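Local coordinates for protein pelota homolog (Archaeoglobus fulgidus, PDB 3OBY) that probably recognises stalled ribosomes and may cleave their mRNA and help to release non-functional ribosomes in archaeal mRNA quality control, at residues R280-L286 / I334-F340; L286-F291 / L328-I334; I154-R158 / E175-L180. The contacts are given in a common frame with arbitrary orientation. Residues are numbered along the deposited sequence.

Interaction 1. Residues R280-L286 / I334-F340; sequences RAIEVLL and IAALLRF
Two antiparallel strands of the C-terminal domain pair here, with a classic beta bulge at E283 and V284 opposite L337; the short axes of 284-286 and 334-338 approach to 4.6 Å at 163°. The first segment enters from a helix end: R280, at phi/psi 49/45, is the C-prime residue of a Schellman motif. Its carbonyl O accepts R339 NH1 at 2.9 Å, while its own guanidinium turns back to H277; R339 NH2 hydrogen-bonds the carbonyl O of S311. A281 O takes R339 N at 2.9 Å, and A281 CB lies over the F340 ring, 3.8 Å from the centroid and 28° off the normal, a CH-pi contact. I282 faces L338 as a non-hydrogen-bonded pair, CA to CA 4.8 Å; its m rotamer brings CG1 to 3.7 Å from A336 CB. At E283 (phi/psi -89/-51) the chain turns a corner and the register slips by one. E283 N and V284 N therefore both bond L337 O, at 3.0 and 3.2 Å, the two-to-one pattern that defines the bulge. Regular pairing then resumes: V284 O receives L337 N at 2.8 Å, L285 opposes A336 without hydrogen bonds, CA to CA 4.5 Å, and L286 exchanges N to A335 O at 2.8 Å and A335 N to L286 O at 2.9 Å. Beyond the bulge the side chains alternate, V284, L286, A335 and L337 on one face, L285 and A336 on the other. Strand 282-288 is flanked on its other edge by 314-318, and 334-338 by 266-268; helix 236-262 packs on the L286, A335 and L337 face, helices 270-277 and 301-310 on the L285 face.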
loop_
_atom_site.group_PDB
_atom_site.type_symbol
_atom_site.label_atom_id
_atom_site.label_comp_id
_atom_site.label_asym_id
_atom_site.label_seq_id
_atom_site.Cartn_x
_atom_site.Cartn_y
_atom_site.Cartn_z
ATOM N N ARG A 280 -13.554 22.603 10.285
ATOM C CA ARG A 280 -12.443 22.160 9.450
ATOM C C ARG A 280 -11.176 21.964 10.289
ATOM O O ARG A 280 -10.075 22.379 9.907
ATOM C CB ARG A 280 -12.197 23.162 8.319
ATOM C CG ARG A 280 -13.342 23.239 7.306
ATOM C CD ARG A 280 -13.510 21.932 6.533
ATOM N NE ARG A 280 -14.539 22.024 5.498
ATOM C CZ ARG A 280 -15.839 21.838 5.702
ATOM N NH1 ARG A 280 -16.690 21.954 4.692
ATOM N NH2 ARG A 280 -16.291 21.518 6.906
ATOM N N ALA A 281 -11.358 21.315 11.436
ATOM C CA ALA A 281 -10.271 21.037 12.363
ATOM C C ALA A 281 -9.645 19.673 12.116
ATOM O O ALA A 281 -8.801 19.229 12.890
ATOM C CB ALA A 281 -10.787 21.100 13.778
ATOM N N ILE A 282 -10.044 19.007 11.039
ATOM C CA ILE A 282 -9.502 17.687 10.763
ATOM C C ILE A 282 -8.216 17.689 9.958
ATOM O O ILE A 282 -8.186 18.092 8.797
ATOM C CB ILE A 282 -10.533 16.777 10.057
ATOM C CG1 ILE A 282 -11.627 16.365 11.038
ATOM C CG2 ILE A 282 -9.857 15.514 9.553
ATOM C CD1 ILE A 282 -12.427 17.515 11.606
ATOM N N GLU A 283 -7.154 17.230 10.608
ATOM C CA GLU A 283 -5.844 17.122 9.998
ATOM C C GLU A 283 -5.810 15.743 9.354
ATOM O O GLU A 283 -5.490 15.600 8.177
ATOM C CB GLU A 283 -4.770 17.205 11.084
ATOM C CG GLU A 283 -3.332 17.190 10.599
ATOM C CD GLU A 283 -2.349 16.907 11.732
ATOM O OE1 GLU A 283 -2.082 15.717 12.019
ATOM O OE2 GLU A 283 -1.857 17.876 12.350
ATOM N N VAL A 284 -6.155 14.728 10.138
ATOM C CA VAL A 284 -6.141 13.366 9.648
ATOM C C VAL A 284 -7.424 12.662 10.012
ATOM O O VAL A 284 -7.718 12.489 11.188
ATOM C CB VAL A 284 -4.975 12.567 10.258
ATOM C CG1 VAL A 284 -4.889 11.201 9.607
ATOM C CG2 VAL A 284 -3.675 13.332 10.089
ATOM N N LEU A 285 -8.185 12.259 8.993
ATOM C CA LEU A 285 -9.448 11.543 9.182
ATOM C C LEU A 285 -9.173 10.048 9.085
ATOM O O LEU A 285 -8.646 9.585 8.078
ATOM C CB LEU A 285 -10.456 11.929 8.099
ATOM C CG LEU A 285 -11.827 11.248 8.223
ATOM C CD1 LEU A 285 -12.567 11.795 9.442
ATOM C CD2 LEU A 285 -12.647 11.490 6.968
ATOM N N LEU A 286 -9.516 9.299 10.131
ATOM C CA LEU A 286 -9.306 7.851 10.141
ATOM C C LEU A 286 -10.661 7.150 10.016
ATOM O O LEU A 286 -11.577 7.439 10.773
ATOM C CB LEU A 286 -8.631 7.419 11.443
ATOM C CG LEU A 286 -7.340 8.108 11.876
ATOM C CD1 LEU A 286 -6.889 7.462 13.182
ATOM C CD2 LEU A 286 -6.258 7.986 10.801
ATOM N N ILE A 334 -15.030 5.649 13.036
ATOM C CA ILE A 334 -14.492 6.844 12.410
ATOM C C ILE A 334 -13.958 7.775 13.490
ATOM O O ILE A 334 -14.606 7.988 14.506
ATOM C CB ILE A 334 -15.574 7.555 11.554
ATOM C CG1 ILE A 334 -14.933 8.692 10.755
ATOM C CG2 ILE A 334 -16.699 8.077 12.437
ATOM C CD1 ILE A 334 -15.871 9.358 9.758
ATOM N N ALA A 335 -12.760 8.302 13.276
ATOM C CA ALA A 335 -12.131 9.193 14.239
ATOM C C ALA A 335 -11.268 10.190 13.497
ATOM O O ALA A 335 -11.091 10.078 12.289
ATOM C CB ALA A 335 -11.294 8.391 15.213
ATOM N N ALA A 336 -10.733 11.174 14.210
ATOM C CA ALA A 336 -9.897 12.183 13.568
ATOM C C ALA A 336 -8.863 12.794 14.494
ATOM O O ALA A 336 -9.103 12.958 15.685
ATOM C CB ALA A 336 -10.771 13.290 12.993
ATOM N N LEU A 337 -7.704 13.112 13.933
ATOM C CA LEU A 337 -6.644 13.773 14.671
ATOM C C LEU A 337 -6.837 15.254 14.295
ATOM O O LEU A 337 -6.771 15.623 13.121
ATOM C CB LEU A 337 -5.281 13.237 14.230
ATOM C CG LEU A 337 -5.092 11.730 14.456
ATOM C CD1 LEU A 337 -3.650 11.331 14.158
ATOM C CD2 LEU A 337 -5.449 11.368 15.886
ATOM N N LEU A 338 -7.096 16.093 15.298
ATOM C CA LEU A 338 -7.379 17.512 15.081
ATOM C C LEU A 338 -6.222 18.499 15.087
ATOM O O LEU A 338 -5.153 18.224 15.623
ATOM C CB LEU A 338 -8.421 17.969 16.102
ATOM C CG LEU A 338 -9.668 17.087 16.192
ATOM C CD1 LEU A 338 -10.610 17.649 17.229
ATOM C CD2 LEU A 338 -10.363 17.025 14.837
ATOM N N ARG A 339 -6.470 19.658 14.479
ATOM C CA ARG A 339 -5.508 20.760 14.378
ATOM C C ARG A 339 -5.612 21.615 15.631
ATOM O O ARG A 339 -4.702 22.371 15.965
ATOM C CB ARG A 339 -5.836 21.630 13.163
ATOM C CG ARG A 339 -5.654 20.919 11.846
ATOM C CD ARG A 339 -6.412 21.574 10.707
ATOM N NE ARG A 339 -5.976 20.992 9.442
ATOM C CZ ARG A 339 -6.609 21.136 8.286
ATOM N NH1 ARG A 339 -7.724 21.848 8.222
ATOM N NH2 ARG A 339 -6.118 20.565 7.195
ATOM N N PHE A 340 -6.746 21.485 16.311
ATOM C CA PHE A 340 -7.031 22.222 17.533
ATOM C C PHE A 340 -8.289 21.654 18.178
ATOM O O PHE A 340 -9.089 21.004 17.509
ATOM C CB PHE A 340 -7.239 23.703 17.220
ATOM C CG PHE A 340 -8.188 23.959 16.087
ATOM C CD1 PHE A 340 -7.702 24.282 14.822
ATOM C CD2 PHE A 340 -9.567 23.900 16.283
ATOM C CE1 PHE A 340 -8.575 24.552 13.764
ATOM C CE2 PHE A 340 -10.445 24.167 15.238
ATOM C CZ PHE A 340 -9.946 24.496 13.970
#

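Interaction 2. Residues L286-F291 / L328-I334; sequences LVADEF and LMSLGGI
Segment 328-334 starts in the last turn of helix 323-330. L328, with chi1 t and chi2 p, points toward 286-291 and lays CD2 along its backbone, 3.4 Å from V287 C and 4.0 Å from L286 CB. M329 folds over the start of helix 289-295 in an all-m rotamer: SD reaches A288 CB at 3.3 Å and CE comes within 3.3 Å of E290 OE1, whose partner oxygen OE2 bonds T320. The helix ends in a Schellman motif, G333 N to L328 O at 3.0 Å and G332 N to M329 O at 2.8 Å. G332 is its C-prime residue, and phi/psi of 114/0 would jam a CB against the preceding carbonyl. The motif turns the chain directly from helix 323-330 into strand 334-338, in the alpha/beta eRF1 domain 3. At G333 (78/-9) an ideal CB would fall 2.9 Å from F291 CD1, a second steric demand for glycine. G333 O approaches F291 CB at 3.5 Å and accepts A288 N at 3.0 Å, with an N-H...O angle of 170°; A288 is the N-cap of helix 289-295. I334 opens the strand opposite V287 as a non-hydrogen-bonded antiparallel pair, CA to CA 4.5 Å, with CG1 4.2 Å from V287 CG2. F291, chi1 t, receives I334 over its ring face in a CH-pi contact, I334 CB 4.0 Å from the centroid of the F291 ring and 16° off the normal.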
loop_
_atom_site.group_PDB
_atom_site.type_symbol
_atom_site.label_atom_id
_atom_site.label_comp_id
_atom_site.label_asym_id
_atom_site.label_seq_id
_atom_site.Cartn_x
_atom_site.Cartn_y
_atom_site.Cartn_z
ATOM N N LEU A 286 -9.516 9.299 10.131
ATOM C CA LEU A 286 -9.306 7.851 10.141
ATOM C C LEU A 286 -10.661 7.150 10.016
ATOM O O LEU A 286 -11.577 7.439 10.773
ATOM C CB LEU A 286 -8.631 7.419 11.443
ATOM C CG LEU A 286 -7.340 8.108 11.876
ATOM C CD1 LEU A 286 -6.889 7.462 13.182
ATOM C CD2 LEU A 286 -6.258 7.986 10.801
ATOM N N VAL A 287 -10.797 6.222 9.074
ATOM C CA VAL A 287 -12.086 5.550 8.892
ATOM C C VAL A 287 -11.985 4.066 8.591
ATOM O O VAL A 287 -11.091 3.628 7.872
ATOM C CB VAL A 287 -12.916 6.243 7.764
ATOM C CG1 VAL A 287 -12.274 6.000 6.404
ATOM C CG2 VAL A 287 -14.350 5.756 7.795
ATOM N N ALA A 288 -12.906 3.291 9.155
ATOM C CA ALA A 288 -12.926 1.841 8.939
ATOM C C ALA A 288 -13.735 1.528 7.684
ATOM O O ALA A 288 -14.803 2.103 7.457
ATOM C CB ALA A 288 -13.530 1.126 10.141
ATOM N N ASP A 289 -13.223 0.616 6.868
ATOM C CA ASP A 289 -13.899 0.264 5.629
ATOM C C ASP A 289 -15.356 -0.128 5.854
ATOM O O ASP A 289 -16.231 0.273 5.079
ATOM C CB ASP A 289 -13.124 -0.840 4.892
ATOM C CG ASP A 289 -13.048 -2.136 5.670
ATOM O OD1 ASP A 289 -13.172 -2.112 6.909
ATOM O OD2 ASP A 289 -12.842 -3.188 5.031
ATOM N N GLU A 290 -15.626 -0.880 6.919
ATOM C CA GLU A 290 -16.996 -1.289 7.211
ATOM C C GLU A 290 -17.885 -0.072 7.411
ATOM O O GLU A 290 -19.051 -0.060 7.006
ATOM C CB GLU A 290 -17.057 -2.146 8.470
ATOM C CG GLU A 290 -16.759 -3.614 8.271
ATOM C CD GLU A 290 -16.881 -4.394 9.568
ATOM O OE1 GLU A 290 -17.849 -4.130 10.322
ATOM O OE2 GLU A 290 -16.019 -5.269 9.827
ATOM N N PHE A 291 -17.331 0.949 8.049
ATOM C CA PHE A 291 -18.081 2.162 8.318
ATOM C C PHE A 291 -18.545 2.798 7.022
ATOM O O PHE A 291 -19.708 3.175 6.889
ATOM C CB PHE A 291 -17.220 3.161 9.088
ATOM C CG PHE A 291 -17.942 4.421 9.479
ATOM C CD1 PHE A 291 -18.771 4.440 10.590
ATOM C CD2 PHE A 291 -17.779 5.599 8.741
ATOM C CE1 PHE A 291 -19.414 5.613 10.975
ATOM C CE2 PHE A 291 -18.417 6.772 9.118
ATOM C CZ PHE A 291 -19.241 6.780 10.238
ATOM N N LEU A 328 -10.292 0.640 15.413
ATOM C CA LEU A 328 -11.011 1.837 15.007
ATOM C C LEU A 328 -12.538 1.669 15.106
ATOM O O LEU A 328 -13.254 2.588 15.532
ATOM C CB LEU A 328 -10.590 2.238 13.586
ATOM C CG LEU A 328 -11.234 3.514 13.033
ATOM C CD1 LEU A 328 -11.114 4.637 14.062
ATOM C CD2 LEU A 328 -10.572 3.909 11.714
ATOM N N MET A 329 -13.031 0.494 14.718
ATOM C CA MET A 329 -14.464 0.200 14.783
ATOM C C MET A 329 -14.923 0.256 16.228
ATOM O O MET A 329 -15.985 0.791 16.533
ATOM C CB MET A 329 -14.764 -1.199 14.238
ATOM C CG MET A 329 -14.765 -1.324 12.730
ATOM S SD MET A 329 -15.997 -0.279 11.915
ATOM C CE MET A 329 -17.434 -1.278 12.004
ATOM N N SER A 330 -14.119 -0.321 17.114
ATOM C CA SER A 330 -14.450 -0.329 18.525
ATOM C C SER A 330 -14.678 1.090 19.037
ATOM O O SER A 330 -15.433 1.286 19.979
ATOM C CB SER A 330 -13.345 -1.016 19.328
ATOM O OG SER A 330 -13.395 -2.407 19.145
ATOM N N LEU A 331 -14.037 2.074 18.413
ATOM C CA LEU A 331 -14.194 3.467 18.815
ATOM C C LEU A 331 -15.259 4.220 18.021
ATOM O O LEU A 331 -15.337 5.445 18.098
ATOM C CB LEU A 331 -12.866 4.211 18.685
ATOM C CG LEU A 331 -11.815 3.811 19.712
ATOM C CD1 LEU A 331 -10.470 4.424 19.358
ATOM C CD2 LEU A 331 -12.285 4.262 21.074
ATOM N N GLY A 332 -16.071 3.502 17.255
ATOM C CA GLY A 332 -17.104 4.171 16.484
ATOM C C GLY A 332 -16.951 4.101 14.974
ATOM O O GLY A 332 -17.778 4.651 14.251
ATOM N N GLY A 333 -15.899 3.439 14.493
ATOM C CA GLY A 333 -15.697 3.316 13.061
ATOM C C GLY A 333 -15.126 4.529 12.344
ATOM O O GLY A 333 -14.776 4.461 11.164
ATOM N N ILE A 334 -15.030 5.649 13.036
ATOM C CA ILE A 334 -14.492 6.844 12.410
ATOM C C ILE A 334 -13.958 7.775 13.490
ATOM O O ILE A 334 -14.606 7.988 14.506
ATOM C CB ILE A 334 -15.574 7.555 11.554
ATOM C CG1 ILE A 334 -14.933 8.692 10.755
ATOM C CG2 ILE A 334 -16.699 8.077 12.437
ATOM C CD1 ILE A 334 -15.871 9.358 9.758
#

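Interaction 3. Residues I154-R158 / E175-L180; sequences IFEER and EVAAKL
Strand 154-158 and helix 175-180 run nearly antiparallel, their short axes 9.2 Å apart at closest approach and at 169° to one another. The strand is extended from F155 (phi/psi -169/168) onward; I154, at -113/-27, forms a classic beta bulge with F155 opposite A143. The nearest CA pairs are E157 with V176 at 6.6 Å and F155 with K179 at 8.0 Å. F155 and E157 point their CA-to-CB bonds toward the helix, E156 and R158 away. F155, chi1 p, has K179 CD over one ring face, a CH-pi arrangement modelled too tightly for its closeness to carry weight, while its edge meets L180, CZ to CD2 3.6 Å; F155 CE2 also lies 4.0 Å from V176 CG1. E157, chi1 t, sets CG 4.0 Å from V176 CG2 and forms a salt bridge with K179, although OE1 and NZ are modelled too close for their exact positions to be relied on. The weak 3.3 Å hydrogen bond from K179 NZ to E156 O shares this uncertainty. Helix 172-183 thus packs on one face of the mixed sheet, as in a layered alpha/beta domain: 150-158 borders the five-stranded sheet beside 140-147, and V176 and L180 also touch strand 131-137 and F200 of helix 196-207.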
loop_
_atom_site.group_PDB
_atom_site.type_symbol
_atom_site.label_atom_id
_atom_site.label_comp_id
_atom_site.label_asym_id
_atom_site.label_seq_id
_atom_site.Cartn_x
_atom_site.Cartn_y
_atom_site.Cartn_z
ATOM N N ILE A 154 25.206 -6.045 -4.290
ATOM C CA ILE A 154 26.022 -5.166 -3.451
ATOM C C ILE A 154 27.273 -5.843 -2.908
ATOM O O ILE A 154 28.262 -5.173 -2.613
ATOM C CB ILE A 154 25.224 -4.579 -2.255
ATOM C CG1 ILE A 154 24.574 -5.698 -1.444
ATOM C CG2 ILE A 154 24.182 -3.593 -2.760
ATOM C CD1 ILE A 154 23.805 -5.187 -0.238
ATOM N N PHE A 155 27.228 -7.163 -2.754
ATOM C CA PHE A 155 28.396 -7.897 -2.283
ATOM C C PHE A 155 28.257 -9.401 -2.405
ATOM O O PHE A 155 27.178 -9.925 -2.671
ATOM C CB PHE A 155 28.752 -7.539 -0.829
ATOM C CG PHE A 155 27.791 -8.085 0.206
ATOM C CD1 PHE A 155 26.783 -7.282 0.730
ATOM C CD2 PHE A 155 27.926 -9.386 0.690
ATOM C CE1 PHE A 155 25.922 -7.764 1.717
ATOM C CE2 PHE A 155 27.068 -9.878 1.678
ATOM C CZ PHE A 155 26.069 -9.062 2.193
ATOM N N GLU A 156 29.383 -10.079 -2.218
ATOM C CA GLU A 156 29.469 -11.534 -2.270
ATOM C C GLU A 156 30.340 -11.997 -1.105
ATOM O O GLU A 156 31.078 -11.209 -0.512
ATOM C CB GLU A 156 30.122 -11.997 -3.570
ATOM C CG GLU A 156 29.183 -12.484 -4.647
ATOM C CD GLU A 156 29.932 -13.263 -5.710
ATOM O OE1 GLU A 156 31.098 -12.913 -5.984
ATOM O OE2 GLU A 156 29.365 -14.217 -6.277
ATOM N N GLU A 157 30.264 -13.282 -0.792
ATOM C CA GLU A 157 31.054 -13.829 0.294
ATOM C C GLU A 157 31.095 -15.339 0.131
ATOM O O GLU A 157 30.060 -15.977 -0.061
ATOM C CB GLU A 157 30.421 -13.454 1.635
ATOM C CG GLU A 157 31.346 -13.573 2.840
ATOM C CD GLU A 157 32.567 -12.681 2.737
ATOM O OE1 GLU A 157 32.422 -11.540 2.289
ATOM O OE2 GLU A 157 33.673 -13.116 3.110
ATOM N N ARG A 158 32.292 -15.908 0.190
ATOM C CA ARG A 158 32.437 -17.349 0.054
ATOM C C ARG A 158 33.037 -17.943 1.318
ATOM O O ARG A 158 33.780 -17.274 2.035
ATOM C CB ARG A 158 33.303 -17.683 -1.168
ATOM C CG ARG A 158 32.619 -17.356 -2.498
ATOM C CD ARG A 158 33.506 -17.632 -3.710
ATOM N NE ARG A 158 32.853 -17.253 -4.964
ATOM C CZ ARG A 158 31.841 -17.914 -5.521
ATOM N NH1 ARG A 158 31.352 -19.006 -4.942
ATOM N NH2 ARG A 158 31.303 -17.473 -6.653
ATOM N N GLU A 175 30.697 -12.585 8.831
ATOM C CA GLU A 175 31.220 -11.726 7.773
ATOM C C GLU A 175 30.099 -11.163 6.910
ATOM O O GLU A 175 30.112 -9.983 6.561
ATOM C CB GLU A 175 32.208 -12.505 6.900
ATOM C CG GLU A 175 33.495 -12.892 7.612
ATOM C CD GLU A 175 34.427 -13.703 6.734
ATOM O OE1 GLU A 175 34.049 -14.004 5.582
ATOM O OE2 GLU A 175 35.539 -14.042 7.194
ATOM N N VAL A 176 29.132 -12.012 6.567
ATOM C CA VAL A 176 27.998 -11.585 5.754
ATOM C C VAL A 176 27.212 -10.532 6.521
ATOM O O VAL A 176 26.899 -9.460 5.992
ATOM C CB VAL A 176 27.047 -12.765 5.444
ATOM C CG1 VAL A 176 25.861 -12.280 4.622
ATOM C CG2 VAL A 176 27.792 -13.853 4.702
ATOM N N ALA A 177 26.904 -10.848 7.773
ATOM C CA ALA A 177 26.148 -9.950 8.626
ATOM C C ALA A 177 26.809 -8.584 8.761
ATOM O O ALA A 177 26.133 -7.555 8.758
ATOM C CB ALA A 177 25.973 -10.577 10.008
ATOM N N ALA A 178 28.133 -8.569 8.861
ATOM C CA ALA A 178 28.868 -7.315 9.054
ATOM C C ALA A 178 28.754 -6.454 7.807
ATOM O O ALA A 178 28.687 -5.207 7.889
ATOM C CB ALA A 178 30.328 -7.610 9.327
ATOM N N LYS A 179 28.723 -7.086 6.652
ATOM C CA LYS A 179 28.642 -6.225 5.520
ATOM C C LYS A 179 27.173 -5.873 5.276
ATOM O O LYS A 179 26.891 -4.770 4.761
ATOM C CB LYS A 179 29.440 -6.888 4.407
ATOM C CG LYS A 179 29.053 -8.292 4.148
ATOM C CD LYS A 179 29.840 -8.842 2.978
ATOM C CE LYS A 179 31.296 -9.048 3.320
ATOM N NZ LYS A 179 32.050 -9.612 2.178
ATOM N N LEU A 180 26.239 -6.753 5.580
ATOM C CA LEU A 180 24.884 -6.291 5.405
ATOM C C LEU A 180 24.705 -5.027 6.317
ATOM O O LEU A 180 24.094 -4.015 5.939
ATOM C CB LEU A 180 23.931 -7.344 5.871
ATOM C CG LEU A 180 23.683 -8.561 4.992
ATOM C CD1 LEU A 180 22.841 -9.557 5.763
ATOM C CD2 LEU A 180 22.965 -8.145 3.714
#

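Interactions 1 and 2 belong to one structural unit, the eRF1 domain 3 region, with centres 14 Å apart. They share L286 and I334, and A335 CB touches L328 CD1 at 3.9 Å. Strand 282-288 serves both: its earlier part pairs in interaction 1, its end leads into interaction 2, which is nested in the chain loop closed by interaction 1. Interaction 3 comes earlier in sequence, on a different sheet, with its centre about 46 Å from each of the others and nearest atoms about 33 Å away. Two separately packed alpha/beta bodies thus result, consistent with the inter-domain plasticity described for archaeal Pelotas.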